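Local coordinates for DUF4875 domain-containing protein (Desulfovibrio piger, PDB 4LG3) that is of unknown function and belongs to the DUF4875 family, with a mixed beta sheet packed against helices, at residues Phe10-Glu15 against Tyr67-Lys71; Ile130-Trp134 against Lys166-Pro171. One frame throughout, in Å; residues are numbered along the deposited sequence.

Contact 1 of 2, residues Phe10-Glu15 against Tyr67-Lys71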
ATOM      1  N   PHE A  10      10.943   1.776   4.084  1.00 39.00           N
ATOM      2  CA  PHE A  10      10.179   0.921   3.203  1.00 38.27           C
ATOM      3  C   PHE A  10      11.103  -0.020   2.453  1.00 41.65           C
ATOM      4  O   PHE A  10      12.317   0.148   2.444  1.00 40.45           O
ATOM      5  CB  PHE A  10       9.306   1.755   2.225  1.00 38.54           C
ATOM      6  CG  PHE A  10      10.080   2.517   1.165  1.00 38.57           C
ATOM      7  CD1 PHE A  10      10.494   1.886  -0.009  1.00 39.15           C
ATOM      8  CD2 PHE A  10      10.374   3.864   1.331  1.00 37.09           C
ATOM      9  CE1 PHE A  10      11.251   2.571  -0.955  1.00 38.37           C
ATOM     10  CE2 PHE A  10      11.096   4.557   0.367  1.00 38.36           C
ATOM     11  CZ  PHE A  10      11.537   3.909  -0.765  1.00 36.01           C
ATOM     12  N   ALA A  11      10.507  -1.024   1.839  1.00 38.41           N
ATOM     13  CA  ALA A  11      11.186  -1.979   0.972  1.00 36.64           C
ATOM     14  C   ALA A  11      10.246  -2.306  -0.182  1.00 40.22           C
ATOM     15  O   ALA A  11       9.046  -2.474   0.039  1.00 38.24           O
ATOM     16  CB  ALA A  11      11.560  -3.229   1.737  1.00 37.69           C
ATOM     17  N   PRO A  12      10.735  -2.340  -1.431  1.00 39.22           N
ATOM     18  CA  PRO A  12       9.831  -2.727  -2.539  1.00 38.84           C
ATOM     19  C   PRO A  12       9.473  -4.226  -2.477  1.00 41.88           C
ATOM     20  O   PRO A  12      10.279  -5.035  -1.996  1.00 39.93           O
ATOM     21  CB  PRO A  12      10.665  -2.416  -3.788  1.00 40.43           C
ATOM     22  CG  PRO A  12      12.099  -2.600  -3.340  1.00 44.32           C
ATOM     23  CD  PRO A  12      12.137  -2.170  -1.891  1.00 39.60           C
ATOM     24  N   THR A  13       8.279  -4.590  -2.974  1.00 38.55           N
ATOM     25  CA  THR A  13       7.832  -5.988  -3.051  1.00 39.23           C
ATOM     26  C   THR A  13       7.598  -6.355  -4.507  1.00 43.13           C
ATOM     27  O   THR A  13       7.454  -7.536  -4.843  1.00 44.27           O
ATOM     28  CB  THR A  13       6.536  -6.228  -2.228  1.00 41.10           C
ATOM     29  OG1 THR A  13       5.513  -5.384  -2.728  1.00 42.80           O
ATOM     30  CG2 THR A  13       6.722  -6.014  -0.741  1.00 37.52           C
ATOM     31  N   LYS A  14       7.495  -5.325  -5.355  1.00 38.07           N
ATOM     32  CA  LYS A  14       7.218  -5.464  -6.775  1.00 39.11           C
ATOM     33  C   LYS A  14       7.631  -4.198  -7.509  1.00 41.91           C
ATOM     34  O   LYS A  14       7.340  -3.101  -7.045  1.00 40.38           O
ATOM     35  CB  LYS A  14       5.709  -5.757  -7.018  1.00 40.57           C
ATOM     36  CG  LYS A  14       5.406  -6.236  -8.422  1.00 40.17           C
ATOM     37  CD  LYS A  14       3.944  -6.516  -8.599  1.00 44.75           C
ATOM     38  CE  LYS A  14       3.652  -7.028  -9.982  1.00 44.71           C
ATOM     39  NZ  LYS A  14       2.294  -7.622 -10.019  1.00 73.09           N
ATOM     40  N   GLU A  15       8.265  -4.375  -8.684  1.00 38.37           N
ATOM     41  CA  GLU A  15       8.758  -3.310  -9.572  1.00 36.88           C
ATOM     42  C   GLU A  15       8.587  -3.734 -11.011  1.00 43.05           C
ATOM     43  O   GLU A  15       8.992  -4.845 -11.373  1.00 39.99           O
ATOM     44  CB  GLU A  15      10.247  -3.040  -9.318  1.00 37.40           C
ATOM     45  CG  GLU A  15      10.575  -2.312  -8.031  1.00 37.09           C
ATOM     46  CD  GLU A  15      12.062  -2.065  -7.854  1.00 46.53           C
ATOM     47  OE1 GLU A  15      12.803  -2.117  -8.860  1.00 44.81           O
ATOM     48  OE2 GLU A  15      12.490  -1.816  -6.706  1.00 39.90           O
ATOM     49  N   TYR A  67      12.657   6.483  -7.225  1.00 38.43           N
ATOM     50  CA  TYR A  67      12.545   5.657  -8.410  1.00 38.29           C
ATOM     51  C   TYR A  67      12.623   6.451  -9.697  1.00 46.56           C
ATOM     52  O   TYR A  67      13.177   5.934 -10.667  1.00 47.75           O
ATOM     53  CB  TYR A  67      11.280   4.784  -8.363  1.00 37.50           C
ATOM     54  CG  TYR A  67      11.473   3.581  -7.470  1.00 38.74           C
ATOM     55  CD1 TYR A  67      12.257   2.501  -7.880  1.00 40.54           C
ATOM     56  CD2 TYR A  67      10.923   3.541  -6.193  1.00 39.12           C
ATOM     57  CE1 TYR A  67      12.454   1.399  -7.052  1.00 40.69           C
ATOM     58  CE2 TYR A  67      11.155   2.464  -5.338  1.00 39.48           C
ATOM     59  CZ  TYR A  67      11.892   1.382  -5.787  1.00 45.66           C
ATOM     60  OH  TYR A  67      12.035   0.278  -4.995  1.00 42.69           O
ATOM     61  N   ALA A  68      12.119   7.692  -9.715  1.00 45.09           N
ATOM     62  CA  ALA A  68      12.187   8.560 -10.897  1.00 45.46           C
ATOM     63  C   ALA A  68      13.668   8.828 -11.252  1.00 50.44           C
ATOM     64  O   ALA A  68      14.072   8.654 -12.395  1.00 49.76           O
ATOM     65  CB  ALA A  68      11.432   9.856 -10.633  1.00 46.46           C
ATOM     66  N   GLN A  69      14.471   9.135 -10.234  1.00 49.30           N
ATOM     67  CA  GLN A  69      15.897   9.390 -10.318  1.00 52.37           C
ATOM     68  C   GLN A  69      16.685   8.103 -10.675  1.00 58.54           C
ATOM     69  O   GLN A  69      17.469   8.114 -11.617  1.00 62.04           O
ATOM     70  CB  GLN A  69      16.366   9.973  -8.962  1.00 54.90           C
ATOM     71  CG  GLN A  69      17.889  10.062  -8.711  1.00 77.43           C
ATOM     72  CD  GLN A  69      18.476  11.431  -8.942  1.00 94.69           C
ATOM     73  OE1 GLN A  69      17.912  12.467  -8.544  1.00 94.50           O
ATOM     74  NE2 GLN A  69      19.653  11.453  -9.565  1.00 78.12           N
ATOM     75  N   GLU A  70      16.459   7.016  -9.940  1.00 52.92           N
ATOM     76  CA  GLU A  70      17.183   5.766 -10.080  1.00 51.81           C
ATOM     77  C   GLU A  70      16.870   5.034 -11.382  1.00 53.26           C
ATOM     78  O   GLU A  70      17.802   4.546 -12.017  1.00 55.49           O
ATOM     79  CB  GLU A  70      16.915   4.863  -8.866  1.00 52.10           C
ATOM     80  CG  GLU A  70      17.442   3.437  -8.978  1.00 63.98           C
ATOM     81  CD  GLU A  70      18.923   3.245  -9.282  1.00 71.36           C
ATOM     82  OE1 GLU A  70      19.769   3.928  -8.656  1.00 52.00           O
ATOM     83  OE2 GLU A  70      19.236   2.356 -10.104  1.00 55.98           O
ATOM     84  N   LYS A  71      15.597   4.947 -11.784  1.00 46.06           N
ATOM     85  CA  LYS A  71      15.257   4.222 -13.011  1.00 45.36           C
ATOM     86  C   LYS A  71      15.178   5.142 -14.241  1.00 51.10           C
ATOM     87  O   LYS A  71      14.942   4.641 -15.352  1.00 52.27           O
ATOM     88  CB  LYS A  71      13.933   3.417 -12.874  1.00 44.89           C
ATOM     89  CG  LYS A  71      13.844   2.526 -11.643  1.00 41.71           C
ATOM     90  CD  LYS A  71      14.839   1.401 -11.554  1.00 41.92           C
ATOM     91  CE  LYS A  71      14.861   0.810 -10.172  1.00 52.14           C
ATOM     92  NZ  LYS A  71      15.702  -0.409 -10.112  1.00 56.25           N
TER
HETATM   93  O   HOH W   1      15.283  -1.915  -7.240  1.00 50.05           O
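Glu15 and Tyr67 meet through a short hydrogen bond. Tyr67 OH donates to Glu15 OE2 at 2.7 Å, reaching that oxygen from above the carboxylate, 42° out of its plane. Glu15 OE2 lies at the edge of the phenol ring, near its plane; carboxylate and ring planes are 75° apart. Glu15 CG is anti to the carbonyl carbon (chi1 -73°) and the chain beyond it is extended, which carries the carboxylate out to the phenol.

Both carboxylate oxygens have partners. Glu15 OE2 also accepts from a water, whose oxygen is 2.8 Å from Glu15 OE2. Glu15 OE1 accepts a hydrogen bond from outside the two segments, from the hydroxyl of Tyr27 on strand 26-36. It also forms a long salt bridge, 3.6 Å from Glu15 OE1 to Lys71 NZ. The same water accepts from Lys71 NZ at 3.3 Å, so the ammonium group reaches the carboxylate both directly and through water. The positive charge of Lys71 probably helps to keep Glu15 ionised.

The remaining contacts are few and without hydrogen bonds across the segments. Pro12 CB and CG both rest against the phenol oxygen from one side, with Pro12 CB 3.3 Å from Tyr67 OH. Phe10 CE1 approaches Tyr67 CE2 obliquely at 4.4 Å. The Phe10 ring also touches Thr59 and Ala63, farther back on the helix. Tyr67 itself is buried, and its side chain also packs on Val76 and Ile78 of strand 75-81.

Between Pro12 and Glu15 the strand turns a corner at a classic beta bulge, where Thr13 and Lys14 both face Arg30. The contact is thus a helix on a mixed, mostly antiparallel sheet: the C-terminal part of helix 53-71, in the connection between parallel strands 26-36 and 75-81, meets bulged strand 10-18.

Contact 2 of 2, residues Ile130-Trp134 against Lys166-Pro171. With EDO (1,2-ethanediol), chain H.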
ATOM      1  N   ILE A 130      -5.449 -10.314  10.978  1.00 49.00           N
ATOM      2  CA  ILE A 130      -6.774 -10.638  10.429  1.00 50.57           C
ATOM      3  C   ILE A 130      -6.666 -10.696   8.892  1.00 55.32           C
ATOM      4  O   ILE A 130      -7.194 -11.642   8.278  1.00 55.84           O
ATOM      5  CB  ILE A 130      -7.883  -9.649  10.924  1.00 53.99           C
ATOM      6  CG1 ILE A 130      -8.170  -9.828  12.421  1.00 55.23           C
ATOM      7  CG2 ILE A 130      -9.184  -9.801  10.126  1.00 55.84           C
ATOM      8  CD1 ILE A 130      -9.033  -8.719  13.051  1.00 56.78           C
ATOM      9  N   GLN A 131      -5.946  -9.706   8.290  1.00 50.30           N
ATOM     10  CA  GLN A 131      -5.675  -9.585   6.837  1.00 48.29           C
ATOM     11  C   GLN A 131      -4.926 -10.786   6.302  1.00 53.09           C
ATOM     12  O   GLN A 131      -5.255 -11.292   5.235  1.00 52.36           O
ATOM     13  CB  GLN A 131      -4.840  -8.337   6.536  1.00 46.38           C
ATOM     14  CG  GLN A 131      -5.617  -7.054   6.649  1.00 41.87           C
ATOM     15  CD  GLN A 131      -4.854  -5.936   6.022  1.00 47.11           C
ATOM     16  OE1 GLN A 131      -3.618  -5.903   6.037  1.00 40.12           O
ATOM     17  NE2 GLN A 131      -5.575  -4.998   5.461  1.00 40.00           N
ATOM     18  N   CYS A 132      -3.926 -11.232   7.062  1.00 52.08           N
ATOM     19  CA  CYS A 132      -3.109 -12.395   6.746  1.00 54.15           C
ATOM     20  C   CYS A 132      -3.975 -13.680   6.760  1.00 56.88           C
ATOM     21  O   CYS A 132      -3.897 -14.471   5.809  1.00 56.27           O
ATOM     22  CB  CYS A 132      -1.932 -12.496   7.710  1.00 56.41           C
ATOM     23  SG  CYS A 132      -0.819 -13.884   7.365  1.00 62.12           S
ATOM     24  N   LEU A 133      -4.830 -13.853   7.799  1.00 52.37           N
ATOM     25  CA  LEU A 133      -5.738 -14.993   7.896  1.00 54.16           C
ATOM     26  C   LEU A 133      -6.761 -14.954   6.775  1.00 58.54           C
ATOM     27  O   LEU A 133      -6.956 -15.970   6.125  1.00 58.15           O
ATOM     28  CB  LEU A 133      -6.428 -15.061   9.254  1.00 56.31           C
ATOM     29  CG  LEU A 133      -5.542 -15.306  10.480  1.00 62.30           C
ATOM     30  CD1 LEU A 133      -6.378 -15.407  11.736  1.00 64.61           C
ATOM     31  CD2 LEU A 133      -4.691 -16.546  10.319  1.00 64.21           C
ATOM     32  N   TRP A 134      -7.338 -13.764   6.487  1.00 56.22           N
ATOM     33  CA  TRP A 134      -8.273 -13.520   5.378  1.00 55.51           C
ATOM     34  C   TRP A 134      -7.686 -14.061   4.076  1.00 58.66           C
ATOM     35  O   TRP A 134      -8.314 -14.895   3.434  1.00 59.13           O
ATOM     36  CB  TRP A 134      -8.572 -12.010   5.233  1.00 52.57           C
ATOM     37  CG  TRP A 134      -9.741 -11.709   4.339  1.00 53.79           C
ATOM     38  CD1 TRP A 134      -9.744 -11.672   2.972  1.00 55.70           C
ATOM     39  CD2 TRP A 134     -11.097 -11.471   4.750  1.00 55.13           C
ATOM     40  NE1 TRP A 134     -11.012 -11.412   2.506  1.00 55.68           N
ATOM     41  CE2 TRP A 134     -11.865 -11.286   3.575  1.00 58.92           C
ATOM     42  CE3 TRP A 134     -11.735 -11.363   6.004  1.00 57.89           C
ATOM     43  CZ2 TRP A 134     -13.237 -10.973   3.615  1.00 59.65           C
ATOM     44  CZ3 TRP A 134     -13.094 -11.074   6.044  1.00 60.95           C
ATOM     45  CH2 TRP A 134     -13.833 -10.884   4.863  1.00 61.50           C
ATOM     46  N   LYS A 166     -15.257  -7.372  14.395  1.00 72.85           N
ATOM     47  CA  LYS A 166     -13.906  -6.825  14.408  1.00 70.77           C
ATOM     48  C   LYS A 166     -13.079  -7.453  13.259  1.00 71.28           C
ATOM     49  O   LYS A 166     -11.946  -7.040  13.036  1.00 69.13           O
ATOM     50  CB  LYS A 166     -13.240  -7.085  15.781  1.00 75.85           C
ATOM     51  CG  LYS A 166     -12.862  -5.832  16.574  1.00101.57           C
ATOM     52  CD  LYS A 166     -11.500  -5.244  16.139  1.00116.79           C
ATOM     53  CE  LYS A 166     -11.067  -4.024  16.932  1.00129.50           C
ATOM     54  NZ  LYS A 166      -9.758  -3.489  16.451  1.00132.77           N
ATOM     55  N   VAL A 167     -13.662  -8.436  12.516  1.00 66.52           N
ATOM     56  CA  VAL A 167     -13.010  -9.151  11.411  1.00 63.89           C
ATOM     57  C   VAL A 167     -13.417  -8.550  10.047  1.00 67.94           C
ATOM     58  O   VAL A 167     -14.575  -8.620   9.646  1.00 69.39           O
ATOM     59  CB  VAL A 167     -13.281 -10.689  11.463  1.00 68.56           C
ATOM     60  CG1 VAL A 167     -12.709 -11.411  10.246  1.00 66.27           C
ATOM     61  CG2 VAL A 167     -12.734 -11.304  12.744  1.00 69.97           C
HETATM   62  N   MSE A 168     -12.435  -7.985   9.335  1.00 63.42           N
HETATM   63  CA  MSE A 168     -12.565  -7.396   8.002  1.00 60.85           C
HETATM   64  C   MSE A 168     -11.203  -7.261   7.377  1.00 60.23           C
HETATM   65  O   MSE A 168     -10.201  -7.125   8.093  1.00 60.27           O
HETATM   66  CB  MSE A 168     -13.278  -6.044   8.030  1.00 63.59           C
HETATM   67  CG  MSE A 168     -12.510  -4.951   8.759  1.00 70.85           C
HETATM   68 SE   MSE A 168     -13.785  -3.665   9.412  0.75 81.94          SE
HETATM   69  CE  MSE A 168     -14.458  -4.647  10.922  1.00 81.28           C
ATOM     70  N   LEU A 169     -11.163  -7.309   6.036  1.00 52.11           N
ATOM     71  CA  LEU A 169      -9.939  -7.182   5.280  1.00 48.04           C
ATOM     72  C   LEU A 169      -9.467  -5.726   5.300  1.00 54.54           C
ATOM     73  O   LEU A 169      -8.270  -5.480   5.483  1.00 53.35           O
ATOM     74  CB  LEU A 169     -10.120  -7.704   3.832  1.00 45.90           C
ATOM     75  CG  LEU A 169      -8.919  -7.534   2.844  1.00 46.07           C
ATOM     76  CD1 LEU A 169      -7.629  -8.263   3.325  1.00 44.01           C
ATOM     77  CD2 LEU A 169      -9.301  -7.905   1.447  1.00 44.05           C
ATOM     78  N   ASN A 170     -10.406  -4.773   5.113  1.00 53.40           N
ATOM     79  CA  ASN A 170     -10.101  -3.355   5.018  1.00 52.45           C
ATOM     80  C   ASN A 170     -10.716  -2.576   6.215  1.00 56.38           C
ATOM     81  O   ASN A 170     -11.842  -2.065   6.114  1.00 57.09           O
ATOM     82  CB  ASN A 170     -10.575  -2.809   3.656  1.00 53.67           C
ATOM     83  CG  ASN A 170      -9.645  -1.786   3.039  1.00 83.80           C
ATOM     84  OD1 ASN A 170      -8.957  -1.009   3.722  1.00 71.78           O
ATOM     85  ND2 ASN A 170      -9.605  -1.773   1.719  1.00 81.28           N
ATOM     86  N   PRO A 171      -9.966  -2.464   7.348  1.00 50.04           N
ATOM     87  CA  PRO A 171     -10.484  -1.713   8.504  1.00 50.14           C
ATOM     88  C   PRO A 171     -10.462  -0.203   8.313  1.00 53.86           C
ATOM     89  O   PRO A 171     -11.063   0.504   9.103  1.00 54.22           O
ATOM     90  CB  PRO A 171      -9.524  -2.101   9.646  1.00 51.79           C
ATOM     91  CG  PRO A 171      -8.285  -2.491   9.001  1.00 54.52           C
ATOM     92  CD  PRO A 171      -8.609  -2.996   7.616  1.00 49.72           C
TER
HETATM   93  C1  EDO H 305     -13.560 -10.840  -0.402  1.00 53.07           C
HETATM   94  O1  EDO H 305     -12.169 -11.190  -0.225  1.00 48.12           O
HETATM   95  C2  EDO H 305     -13.974  -9.489   0.336  1.00 58.83           C
HETATM   96  O2  EDO H 305     -12.862  -8.556   0.508  1.00 57.80           O
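The helical backbone at Ile130-Trp134 runs beside the irregular segment Lys166-Pro171, with the CA atoms of Gln131 and Leu169 5.1 Å apart. This is loop-on-helix packing: the chain between helix 149-160 and strand 175-176 lies against helix 125-137.

Gln131 makes the polar link. Its NE2 donates to Leu169 O at 2.7 Å, in the plane of its own amide and nearly along the C=O axis, and the bond is almost straight. NE2 also bonds Thr91, while OE1 bonds Ser82, so both ends of this buried amide are satisfied.

Ile130 lays CG2 against Val167 CG1, at 3.9 Å. Its CD1 reaches the carbonyl O of Lys166. Leu160 and Ile162 pack on the same isoleucine.

Trp134 CG is anti to the backbone N (chi1 -167°), which brings the indole beside the loop. Val167 CG1 lies at the indole edge, 4.2 Å from Trp134 CZ3. Leu169 CB covers one face of the indole in a CH-pi contact, 3.9 Å from the centroid of the Trp134 five-membered ring and 3° off its normal. At the edge, Trp134 NE1 donates to O1 of a 1,2-ethanediol at 3.0 Å, with an N-H...O angle of 168°.

In the fold
Contacts 1 and 2 lie on opposite sides of the centre of the chain. Their own centres are 27 Å apart, and their nearest atoms are about 12 Å apart, so they do not touch. They follow in series: contact 1 closes before contact 2 opens. Contact 1 joins the end of helix 53-71 to a strand of the main mixed sheet. Contact 2 belongs to the helical part, but its loop leads to strand 175-176, which pairs with strand 113-118 of that sheet. No active site is known. The 1,2-ethanediol at contact 2, also bound by Arg138, probably comes from the crystallisation liquor and does not identify a natural ligand.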